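Local coordinates for protein mersacidin decarboxylase (PDB 1P3Y) that catalyses the oxidative decarboxylation of the C-terminal cysteine of the lantibiotic mersacidin to an aminoenethiol, using FAD bound by a homododecamer of Rossmann-like subunits, at residues I147-M155 / R168-A176; E37-E47 / V55-H66. All coordinates share one frame; numbering follows the deposited sequence.

Contact 1 (I147-M155 / R168-A176); sequences IVIEPVEIM and RGLITPDKA
V152 and G169 pair as a single antiparallel hydrogen-bonded bridge near the protein surface, where the chain leaving edge strand 147-148 meets the chain leading into helix 173-183. The two bonds are reciprocal: V152 N donates to G169 O at 2.8 Å, and G169 N returns to V152 O at 2.7 Å. G169 is extended, so that its N and O both face V152, and P151 packs against the G169 carbonyl. A water next to the bridge lengthens the link, donating to E150 O and accepting from I171 N.

I149, V152 and I171 make an apolar patch, for which branched aliphatic residues are well suited: with chi1 at 68°, the CG1 branch of I171 carries CD1 to within 3.6 Å of I149 CG2, while its CG2 stays 3.7 Å from V152 CG1. R168 and E153 form a charged pair, lying side by side and pointing the same way; R168 NH1 makes a weak salt bridge to E153 OE1 at 3.3 Å, while P151 CG lies at the guanidinium edge.

E150 turns to R142 of helix 132-144. W129 of helix 126-129 packs on P151 and R168, F121 of strand 119-122 on I149 and I171, and Y27 of helix 25-31 on L170.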
loop_
_atom_site.group_PDB
_atom_site.type_symbol
_atom_site.label_atom_id
_atom_site.label_comp_id
_atom_site.label_asym_id
_atom_site.label_seq_id
_atom_site.Cartn_x
_atom_site.Cartn_y
_atom_site.Cartn_z
ATOM N N ILE A 147 -21.305 37.925 -10.240
ATOM C CA ILE A 147 -21.669 38.693 -9.056
ATOM C C ILE A 147 -20.724 38.307 -7.922
ATOM O O ILE A 147 -20.394 37.121 -7.758
ATOM C CB ILE A 147 -23.111 38.369 -8.616
ATOM C CG1 ILE A 147 -24.077 38.794 -9.716
ATOM C CG2 ILE A 147 -23.432 39.040 -7.261
ATOM C CD1 ILE A 147 -25.478 38.320 -9.464
ATOM N N VAL A 148 -20.310 39.300 -7.132
ATOM C CA VAL A 148 -19.397 39.057 -6.017
ATOM C C VAL A 148 -19.875 39.675 -4.694
ATOM O O VAL A 148 -19.609 40.839 -4.396
ATOM C CB VAL A 148 -17.991 39.581 -6.363
ATOM C CG1 VAL A 148 -17.041 39.325 -5.226
ATOM C CG2 VAL A 148 -17.501 38.917 -7.617
ATOM N N ILE A 149 -20.593 38.889 -3.904
ATOM C CA ILE A 149 -21.093 39.360 -2.622
ATOM C C ILE A 149 -19.900 39.604 -1.708
ATOM O O ILE A 149 -19.155 38.687 -1.371
ATOM C CB ILE A 149 -22.034 38.325 -1.987
ATOM C CG1 ILE A 149 -23.189 38.009 -2.952
ATOM C CG2 ILE A 149 -22.516 38.809 -0.641
ATOM C CD1 ILE A 149 -23.794 39.218 -3.656
ATOM N N GLU A 150 -19.708 40.856 -1.319
ATOM C CA GLU A 150 -18.588 41.207 -0.465
ATOM C C GLU A 150 -18.763 40.643 0.935
ATOM O O GLU A 150 -19.872 40.381 1.386
ATOM C CB GLU A 150 -18.448 42.740 -0.401
ATOM C CG GLU A 150 -18.368 43.423 -1.779
ATOM C CD GLU A 150 -17.093 44.240 -1.985
ATOM O OE1 GLU A 150 -16.707 44.459 -3.172
ATOM O OE2 GLU A 150 -16.492 44.665 -0.962
ATOM N N PRO A 151 -17.655 40.393 1.628
ATOM C CA PRO A 151 -17.774 39.868 2.992
ATOM C C PRO A 151 -17.976 41.060 3.950
ATOM O O PRO A 151 -17.693 42.214 3.600
ATOM C CB PRO A 151 -16.437 39.152 3.205
ATOM C CG PRO A 151 -15.485 39.976 2.369
ATOM C CD PRO A 151 -16.291 40.210 1.104
ATOM N N VAL A 152 -18.464 40.785 5.152
ATOM C CA VAL A 152 -18.701 41.839 6.127
ATOM C C VAL A 152 -17.770 41.727 7.328
ATOM O O VAL A 152 -17.389 40.636 7.730
ATOM C CB VAL A 152 -20.168 41.807 6.620
ATOM C CG1 VAL A 152 -21.089 42.229 5.502
ATOM C CG2 VAL A 152 -20.545 40.409 7.078
ATOM N N GLU A 153 -17.403 42.865 7.901
ATOM C CA GLU A 153 -16.530 42.874 9.065
ATOM C C GLU A 153 -17.340 42.427 10.272
ATOM O O GLU A 153 -18.533 42.702 10.369
ATOM C CB GLU A 153 -15.992 44.277 9.298
ATOM C CG GLU A 153 -15.714 45.007 8.007
ATOM C CD GLU A 153 -14.938 46.279 8.217
ATOM O OE1 GLU A 153 -14.841 47.069 7.249
ATOM O OE2 GLU A 153 -14.420 46.476 9.344
ATOM N N ILE A 154 -16.690 41.738 11.195
ATOM C CA ILE A 154 -17.381 41.257 12.376
ATOM C C ILE A 154 -16.502 41.142 13.621
ATOM O O ILE A 154 -15.277 41.325 13.566
ATOM C CB ILE A 154 -18.052 39.889 12.092
ATOM C CG1 ILE A 154 -17.274 39.132 11.005
ATOM C CG2 ILE A 154 -19.508 40.102 11.677
ATOM C CD1 ILE A 154 -15.835 38.831 11.358
ATOM N N MET A 155 -17.155 40.848 14.745
ATOM C CA MET A 155 -16.476 40.691 16.026
ATOM C C MET A 155 -16.216 39.211 16.336
ATOM O O MET A 155 -15.847 38.427 15.454
ATOM C CB MET A 155 -17.321 41.318 17.147
ATOM C CG MET A 155 -17.401 42.852 17.125
ATOM S SD MET A 155 -15.818 43.659 17.501
ATOM C CE MET A 155 -15.702 43.378 19.284
ATOM N N ARG A 168 -13.249 39.947 8.941
ATOM C CA ARG A 168 -14.280 39.832 7.917
ATOM C C ARG A 168 -14.834 38.415 7.805
ATOM O O ARG A 168 -14.148 37.447 8.142
ATOM C CB ARG A 168 -13.743 40.278 6.560
ATOM C CG ARG A 168 -13.413 41.762 6.484
ATOM C CD ARG A 168 -12.896 42.106 5.107
ATOM N NE ARG A 168 -13.828 42.946 4.367
ATOM C CZ ARG A 168 -13.958 44.255 4.554
ATOM N NH1 ARG A 168 -13.206 44.870 5.457
ATOM N NH2 ARG A 168 -14.837 44.951 3.840
ATOM N N GLY A 169 -16.082 38.320 7.332
ATOM C CA GLY A 169 -16.774 37.051 7.187
ATOM C C GLY A 169 -17.940 37.071 6.203
ATOM O O GLY A 169 -18.207 38.062 5.532
ATOM N N LEU A 170 -18.637 35.949 6.109
ATOM C CA LEU A 170 -19.769 35.818 5.203
ATOM C C LEU A 170 -21.038 36.361 5.848
ATOM O O LEU A 170 -21.188 36.288 7.070
ATOM C CB LEU A 170 -19.980 34.337 4.851
ATOM C CG LEU A 170 -18.925 33.622 4.001
ATOM C CD1 LEU A 170 -19.090 32.109 4.162
ATOM C CD2 LEU A 170 -19.060 34.044 2.535
ATOM N N ILE A 171 -21.950 36.894 5.037
ATOM C CA ILE A 171 -23.195 37.405 5.587
ATOM C C ILE A 171 -24.051 36.201 5.943
ATOM O O ILE A 171 -24.037 35.200 5.247
ATOM C CB ILE A 171 -23.980 38.348 4.595
ATOM C CG1 ILE A 171 -24.534 37.579 3.390
ATOM C CG2 ILE A 171 -23.084 39.486 4.153
ATOM C CD1 ILE A 171 -23.513 37.144 2.396
ATOM N N THR A 172 -24.777 36.298 7.048
ATOM C CA THR A 172 -25.641 35.218 7.514
ATOM C C THR A 172 -26.445 34.549 6.385
ATOM O O THR A 172 -26.691 35.153 5.331
ATOM C CB THR A 172 -26.592 35.760 8.611
ATOM O OG1 THR A 172 -27.340 36.872 8.093
ATOM C CG2 THR A 172 -25.778 36.253 9.808
ATOM N N PRO A 173 -26.857 33.288 6.592
ATOM C CA PRO A 173 -27.625 32.541 5.593
ATOM C C PRO A 173 -28.764 33.329 4.970
ATOM O O PRO A 173 -28.958 33.284 3.751
ATOM C CB PRO A 173 -28.125 31.331 6.372
ATOM C CG PRO A 173 -26.995 31.069 7.319
ATOM C CD PRO A 173 -26.622 32.469 7.794
ATOM N N ASP A 174 -29.520 34.039 5.802
ATOM C CA ASP A 174 -30.650 34.843 5.318
ATOM C C ASP A 174 -30.220 35.952 4.348
ATOM O O ASP A 174 -30.827 36.129 3.295
ATOM C CB ASP A 174 -31.412 35.442 6.506
ATOM C CG ASP A 174 -30.489 36.092 7.517
ATOM O OD1 ASP A 174 -29.512 35.429 7.941
ATOM O OD2 ASP A 174 -30.742 37.258 7.889
ATOM N N LYS A 175 -29.179 36.699 4.696
ATOM C CA LYS A 175 -28.707 37.751 3.798
ATOM C C LYS A 175 -28.303 37.069 2.494
ATOM O O LYS A 175 -28.733 37.463 1.399
ATOM C CB LYS A 175 -27.471 38.462 4.360
ATOM C CG LYS A 175 -27.507 38.808 5.822
ATOM C CD LYS A 175 -28.196 40.118 6.088
ATOM C CE LYS A 175 -27.907 40.559 7.525
ATOM N NZ LYS A 175 -28.213 39.472 8.521
ATOM N N ALA A 176 -27.462 36.039 2.633
ATOM C CA ALA A 176 -26.961 35.274 1.493
ATOM C C ALA A 176 -28.095 34.809 0.579
ATOM O O ALA A 176 -28.000 34.914 -0.651
ATOM C CB ALA A 176 -26.167 34.090 1.985
HETATM O O HOH W 1 -20.403 37.509 2.564
#

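Contact 2 (E37-E47 / V55-H66); sequences EIRVVMTKTAE and VSYFCDHVYSEH. With FAD (flavin-adenine dinucleotide), chain B.
Strands 37-42 and 61-63 run parallel, their axes 4.4 Å apart at closest approach and 23° from alignment, joined by bonds from V40 N to H61 O (2.8 Å), from Y63 N to V40 O and from M42 N to Y63 O. Just ahead of strand 61-63, D60 grips I38 of strand 37-42 twice: its N donates to I38 O, and its OD1 accepts from I38 N at 2.9 Å, so a short carboxylate extends the backbone pattern.

Apolar residues fill the face bearing V40 and V62. V40 CG2 touches C59 SG, and M42 reaches V62 CG1 with its sulfur at 3.7 Å and V55 CG2 with its methyl; its flexible chain, bent at chi3 (57°), fits between the two valines. The face bearing V41 and Y63 is more mixed. The long R39 chain, extended from CG to NE, crosses Y63 obliquely and brings NH1 to 3.0 Å from OH, while its guanidinium also pairs with E37 and makes a cation-pi contact with W81 of helix 75-81. H61 CD2 sits over the centre of one Y63 ring face.

This is a right-handed crossover of a Rossmann-like sheet, with helices 44-49 and 52-55 between the parallel strands; the cofactor binds where strand 37-42 gives way to helix 44-49. T43, the N-cap residue, donates through OG1 to FAD O1P at 2.9 Å, and its OG1 also accepts a weak capping bond from A46 N. T45 N gives FAD O1A a bond of 2.9 Å, placing this phosphate oxygen at the helix start, where the dipole probably steadies its charge. K44 lays CG 3.5 Å from adenine N3A, its amine turned to D48. Beyond the strand end, S64 OG accepts from H66 N in an ST turn.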
loop_
_atom_site.group_PDB
_atom_site.type_symbol
_atom_site.label_atom_id
_atom_site.label_comp_id
_atom_site.label_asym_id
_atom_site.label_seq_id
_atom_site.Cartn_x
_atom_site.Cartn_y
_atom_site.Cartn_z
ATOM N N GLU A 37 -33.894 21.677 -5.243
ATOM C CA GLU A 37 -32.866 20.708 -4.909
ATOM C C GLU A 37 -31.518 21.435 -4.797
ATOM O O GLU A 37 -31.250 22.389 -5.544
ATOM C CB GLU A 37 -32.830 19.636 -6.005
ATOM C CG GLU A 37 -31.991 18.408 -5.689
ATOM C CD GLU A 37 -31.893 17.435 -6.870
ATOM O OE1 GLU A 37 -31.003 16.541 -6.819
ATOM O OE2 GLU A 37 -32.702 17.567 -7.835
ATOM N N ILE A 38 -30.688 20.988 -3.855
ATOM C CA ILE A 38 -29.367 21.567 -3.623
ATOM C C ILE A 38 -28.258 20.513 -3.620
ATOM O O ILE A 38 -28.317 19.513 -2.889
ATOM C CB ILE A 38 -29.273 22.256 -2.260
ATOM C CG1 ILE A 38 -30.423 23.247 -2.068
ATOM C CG2 ILE A 38 -27.910 22.938 -2.136
ATOM C CD1 ILE A 38 -30.388 23.955 -0.704
ATOM N N ARG A 39 -27.236 20.751 -4.430
ATOM C CA ARG A 39 -26.093 19.849 -4.488
ATOM C C ARG A 39 -24.821 20.645 -4.229
ATOM O O ARG A 39 -24.813 21.876 -4.314
ATOM C CB ARG A 39 -26.006 19.164 -5.851
ATOM C CG ARG A 39 -27.036 18.093 -6.035
ATOM C CD ARG A 39 -26.992 17.504 -7.426
ATOM N NE ARG A 39 -28.084 16.554 -7.620
ATOM C CZ ARG A 39 -28.401 15.996 -8.784
ATOM N NH1 ARG A 39 -27.715 16.279 -9.889
ATOM N NH2 ARG A 39 -29.423 15.162 -8.847
ATOM N N VAL A 40 -23.741 19.938 -3.930
ATOM C CA VAL A 40 -22.480 20.595 -3.663
ATOM C C VAL A 40 -21.332 20.032 -4.502
ATOM O O VAL A 40 -21.330 18.862 -4.875
ATOM C CB VAL A 40 -22.139 20.457 -2.168
ATOM C CG1 VAL A 40 -20.710 20.905 -1.889
ATOM C CG2 VAL A 40 -23.131 21.268 -1.355
ATOM N N VAL A 41 -20.373 20.900 -4.809
ATOM C CA VAL A 41 -19.157 20.537 -5.524
ATOM C C VAL A 41 -18.048 21.184 -4.655
ATOM O O VAL A 41 -18.100 22.383 -4.334
ATOM C CB VAL A 41 -19.148 21.093 -6.992
ATOM C CG1 VAL A 41 -19.260 22.637 -6.999
ATOM C CG2 VAL A 41 -17.871 20.630 -7.720
ATOM N N MET A 42 -17.057 20.390 -4.255
ATOM C CA MET A 42 -15.977 20.875 -3.383
ATOM C C MET A 42 -14.578 20.848 -3.990
ATOM O O MET A 42 -14.314 20.145 -4.953
ATOM C CB MET A 42 -15.938 20.030 -2.102
ATOM C CG MET A 42 -17.320 19.700 -1.494
ATOM S SD MET A 42 -17.212 18.756 0.079
ATOM C CE MET A 42 -16.171 19.873 1.116
ATOM N N THR A 43 -13.676 21.629 -3.414
ATOM C CA THR A 43 -12.284 21.627 -3.840
ATOM C C THR A 43 -11.597 20.712 -2.812
ATOM O O THR A 43 -12.131 20.442 -1.715
ATOM C CB THR A 43 -11.604 23.028 -3.722
ATOM O OG1 THR A 43 -11.557 23.428 -2.342
ATOM C CG2 THR A 43 -12.352 24.069 -4.503
ATOM N N LYS A 44 -10.402 20.264 -3.166
ATOM C CA LYS A 44 -9.591 19.392 -2.330
ATOM C C LYS A 44 -9.372 19.959 -0.913
ATOM O O LYS A 44 -9.529 19.245 0.085
ATOM C CB LYS A 44 -8.245 19.152 -3.048
ATOM C CG LYS A 44 -7.335 18.105 -2.414
ATOM C CD LYS A 44 -6.429 18.693 -1.325
ATOM C CE LYS A 44 -5.414 17.655 -0.803
ATOM N NZ LYS A 44 -6.097 16.398 -0.311
ATOM N N THR A 45 -8.998 21.233 -0.820
ATOM C CA THR A 45 -8.764 21.842 0.491
ATOM C C THR A 45 -10.022 21.848 1.346
ATOM O O THR A 45 -9.965 21.586 2.556
ATOM C CB THR A 45 -8.263 23.265 0.351
ATOM O OG1 THR A 45 -7.179 23.276 -0.576
ATOM C CG2 THR A 45 -7.777 23.799 1.703
ATOM N N ALA A 46 -11.161 22.146 0.719
ATOM C CA ALA A 46 -12.431 22.130 1.439
ATOM C C ALA A 46 -12.679 20.722 2.033
ATOM O O ALA A 46 -13.066 20.600 3.211
ATOM C CB ALA A 46 -13.565 22.523 0.508
ATOM N N GLU A 47 -12.440 19.667 1.237
ATOM C CA GLU A 47 -12.643 18.302 1.728
ATOM C C GLU A 47 -11.733 17.927 2.880
ATOM O O GLU A 47 -12.150 17.157 3.751
ATOM C CB GLU A 47 -12.454 17.271 0.634
ATOM C CG GLU A 47 -13.693 16.954 -0.122
ATOM C CD GLU A 47 -13.485 15.806 -1.094
ATOM O OE1 GLU A 47 -13.486 14.627 -0.655
ATOM O OE2 GLU A 47 -13.305 16.096 -2.298
ATOM N N VAL A 55 -20.528 16.665 4.566
ATOM C CA VAL A 55 -21.363 17.624 3.860
ATOM C C VAL A 55 -22.586 16.949 3.188
ATOM O O VAL A 55 -23.591 17.602 2.902
ATOM C CB VAL A 55 -20.497 18.408 2.803
ATOM C CG1 VAL A 55 -21.353 19.447 2.033
ATOM C CG2 VAL A 55 -19.321 19.093 3.503
ATOM N N SER A 56 -22.523 15.645 2.951
ATOM C CA SER A 56 -23.646 14.990 2.291
ATOM C C SER A 56 -24.852 14.826 3.212
ATOM O O SER A 56 -25.952 14.499 2.763
ATOM C CB SER A 56 -23.232 13.624 1.742
ATOM O OG SER A 56 -23.107 12.679 2.785
ATOM N N TYR A 57 -24.650 15.022 4.506
ATOM C CA TYR A 57 -25.773 14.919 5.431
ATOM C C TYR A 57 -26.623 16.203 5.391
ATOM O O TYR A 57 -27.699 16.258 5.987
ATOM C CB TYR A 57 -25.274 14.715 6.862
ATOM C CG TYR A 57 -24.564 13.408 7.083
ATOM C CD1 TYR A 57 -23.218 13.375 7.430
ATOM C CD2 TYR A 57 -25.227 12.198 6.916
ATOM C CE1 TYR A 57 -22.544 12.170 7.598
ATOM C CE2 TYR A 57 -24.561 10.988 7.088
ATOM C CZ TYR A 57 -23.217 10.982 7.427
ATOM O OH TYR A 57 -22.545 9.790 7.607
ATOM N N PHE A 58 -26.141 17.230 4.692
ATOM C CA PHE A 58 -26.839 18.511 4.638
ATOM C C PHE A 58 -27.254 18.949 3.250
ATOM O O PHE A 58 -27.568 20.128 3.046
ATOM C CB PHE A 58 -25.962 19.610 5.256
ATOM C CG PHE A 58 -25.373 19.238 6.585
ATOM C CD1 PHE A 58 -24.001 19.041 6.721
ATOM C CD2 PHE A 58 -26.184 19.096 7.707
ATOM C CE1 PHE A 58 -23.442 18.712 7.959
ATOM C CE2 PHE A 58 -25.640 18.765 8.961
ATOM C CZ PHE A 58 -24.262 18.572 9.088
ATOM N N CYS A 59 -27.251 18.026 2.295
ATOM C CA CYS A 59 -27.633 18.370 0.938
ATOM C C CYS A 59 -27.941 17.103 0.179
ATOM O O CYS A 59 -27.800 16.015 0.724
ATOM C CB CYS A 59 -26.516 19.149 0.247
ATOM S SG CYS A 59 -25.049 18.177 -0.071
ATOM N N ASP A 60 -28.334 17.237 -1.083
ATOM C CA ASP A 60 -28.711 16.075 -1.884
ATOM C C ASP A 60 -27.586 15.259 -2.499
ATOM O O ASP A 60 -27.736 14.052 -2.718
ATOM C CB ASP A 60 -29.686 16.512 -2.979
ATOM C CG ASP A 60 -30.912 17.208 -2.410
ATOM O OD1 ASP A 60 -31.207 18.351 -2.831
ATOM O OD2 ASP A 60 -31.574 16.616 -1.526
ATOM N N HIS A 61 -26.461 15.899 -2.791
ATOM C CA HIS A 61 -25.351 15.176 -3.382
ATOM C C HIS A 61 -24.124 16.048 -3.346
ATOM O O HIS A 61 -24.223 17.260 -3.468
ATOM C CB HIS A 61 -25.660 14.801 -4.828
ATOM C CG HIS A 61 -24.629 13.915 -5.449
ATOM N ND1 HIS A 61 -24.508 12.576 -5.132
ATOM C CD2 HIS A 61 -23.639 14.185 -6.334
ATOM C CE1 HIS A 61 -23.487 12.062 -5.797
ATOM N NE2 HIS A 61 -22.943 13.017 -6.534
ATOM N N VAL A 62 -22.969 15.418 -3.194
ATOM C CA VAL A 62 -21.703 16.135 -3.129
ATOM C C VAL A 62 -20.748 15.645 -4.210
ATOM O O VAL A 62 -20.377 14.472 -4.233
ATOM C CB VAL A 62 -21.023 15.918 -1.748
ATOM C CG1 VAL A 62 -19.717 16.712 -1.660
ATOM C CG2 VAL A 62 -21.988 16.287 -0.636
ATOM N N TYR A 63 -20.347 16.533 -5.107
ATOM C CA TYR A 63 -19.406 16.154 -6.159
ATOM C C TYR A 63 -18.000 16.464 -5.673
ATOM O O TYR A 63 -17.650 17.608 -5.374
ATOM C CB TYR A 63 -19.661 16.926 -7.447
ATOM C CG TYR A 63 -21.008 16.668 -8.064
ATOM C CD1 TYR A 63 -22.047 17.592 -7.940
ATOM C CD2 TYR A 63 -21.243 15.510 -8.800
ATOM C CE1 TYR A 63 -23.286 17.370 -8.538
ATOM C CE2 TYR A 63 -22.472 15.279 -9.397
ATOM C CZ TYR A 63 -23.490 16.214 -9.261
ATOM O OH TYR A 63 -24.714 15.963 -9.829
ATOM N N SER A 64 -17.184 15.428 -5.601
ATOM C CA SER A 64 -15.819 15.583 -5.145
ATOM C C SER A 64 -14.840 15.725 -6.317
ATOM O O SER A 64 -15.102 15.253 -7.429
ATOM C CB SER A 64 -15.461 14.383 -4.273
ATOM O OG SER A 64 -14.112 14.427 -3.877
ATOM N N GLU A 65 -13.719 16.396 -6.057
ATOM C CA GLU A 65 -12.665 16.613 -7.052
ATOM C C GLU A 65 -12.086 15.257 -7.434
ATOM O O GLU A 65 -11.630 15.064 -8.564
ATOM C CB GLU A 65 -11.566 17.514 -6.451
ATOM C CG GLU A 65 -10.412 17.892 -7.383
ATOM C CD GLU A 65 -10.851 18.710 -8.580
ATOM O OE1 GLU A 65 -11.542 19.725 -8.389
ATOM O OE2 GLU A 65 -10.501 18.348 -9.717
ATOM N N HIS A 66 -12.126 14.330 -6.473
ATOM C CA HIS A 66 -11.618 12.971 -6.627
ATOM C C HIS A 66 -12.574 12.071 -7.411
ATOM O O HIS A 66 -12.302 10.879 -7.600
ATOM C CB HIS A 66 -11.378 12.360 -5.246
ATOM C CG HIS A 66 -10.647 13.265 -4.306
ATOM N ND1 HIS A 66 -9.474 13.905 -4.647
ATOM C CD2 HIS A 66 -10.930 13.649 -3.039
ATOM C CE1 HIS A 66 -9.070 14.648 -3.632
ATOM N NE2 HIS A 66 -9.936 14.511 -2.644
HETATM P PA FAD B . -7.622 23.710 -4.126
HETATM O O1A FAD B . -8.097 23.019 -2.853
HETATM O O2A FAD B . -7.997 23.090 -5.459
HETATM O O5B FAD B . -5.990 23.880 -4.137
HETATM C C5B FAD B . -5.149 23.766 -2.951
HETATM C C4B FAD B . -4.530 22.380 -2.820
HETATM O O4B FAD B . -5.277 21.442 -3.587
HETATM C C3B FAD B . -3.088 22.265 -3.345
HETATM O O3B FAD B . -2.306 21.909 -2.209
HETATM C C2B FAD B . -3.183 21.233 -4.420
HETATM O O2B FAD B . -2.092 20.401 -4.697
HETATM C C1B FAD B . -4.421 20.427 -4.039
HETATM N N9A FAD B . -5.189 19.695 -5.098
HETATM C C8A FAD B . -6.037 20.180 -6.186
HETATM N N7A FAD B . -6.556 19.232 -6.935
HETATM C C5A FAD B . -6.066 18.014 -6.363
HETATM C C6A FAD B . -6.226 16.610 -6.688
HETATM N N6A FAD B . -6.992 16.187 -7.708
HETATM N N1A FAD B . -5.541 15.646 -5.886
HETATM C C2A FAD B . -4.747 16.021 -4.837
HETATM N N3A FAD B . -4.540 17.374 -4.434
HETATM C C4A FAD B . -5.272 18.291 -5.319
HETATM N N1 FAD B . -7.577 30.934 1.190
HETATM C C2 FAD B . -8.516 31.940 1.000
HETATM O O2 FAD B . -8.474 32.665 -0.030
HETATM N N3 FAD B . -9.512 32.139 1.969
HETATM C C4 FAD B . -9.658 31.373 3.188
HETATM O O4 FAD B . -10.608 31.648 4.018
HETATM C C4X FAD B . -8.713 30.362 3.341
HETATM N N5 FAD B . -8.833 29.553 4.525
HETATM C C5X FAD B . -7.894 28.487 4.693
HETATM C C6 FAD B . -7.967 27.649 5.848
HETATM C C7 FAD B . -7.054 26.541 6.092
HETATM C C7M FAD B . -7.239 25.689 7.380
HETATM C C8 FAD B . -6.000 26.281 5.087
HETATM C C8M FAD B . -4.986 25.161 5.200
HETATM C C9 FAD B . -5.885 27.076 3.935
HETATM C C9A FAD B . -6.796 28.185 3.692
HETATM N N10 FAD B . -6.775 29.112 2.507
HETATM C C10 FAD B . -7.697 30.156 2.339
HETATM C "C1'" FAD B . -5.757 28.880 1.525
HETATM C "C2'" FAD B . -6.151 28.164 0.285
HETATM O "O2'" FAD B . -6.653 26.809 0.683
HETATM C "C3'" FAD B . -4.990 27.974 -0.619
HETATM O "O3'" FAD B . -4.668 29.176 -1.351
HETATM C "C4'" FAD B . -5.175 26.843 -1.671
HETATM O "O4'" FAD B . -3.925 26.740 -2.433
HETATM C "C5'" FAD B . -6.295 27.060 -2.658
HETATM O "O5'" FAD B . -7.537 26.562 -2.136
HETATM P P FAD B . -8.765 26.232 -3.070
HETATM O O1P FAD B . -9.831 25.756 -2.181
HETATM O O2P FAD B . -9.073 27.449 -3.905
HETATM O O3P FAD B . -8.184 25.175 -4.146
HETATM O O HOH W 2 -13.029 21.238 -6.984
#

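How the contacts relate
Contact 2 and contact 1 lie toward the two edges that one six-stranded parallel sheet has within the chain, on opposite sides of the chain's centre: contact 2 includes outermost strand 61-63, and contact 1 follows on from the other, 147-148. Their centres are 21 Å apart and their nearest atoms about 10 Å, so they do not touch; along the chain contact 2 is complete before contact 1 begins. Contact 2 supplies part of the FAD pocket, and the V41 side chain is about 8 Å from that of the active-site H75. Contact 1 lies away from the annotated sites, although the L170 side chain comes within about 8 Å of a bound FAD. Helix 25-31 spans both, packing on V55 and on L170.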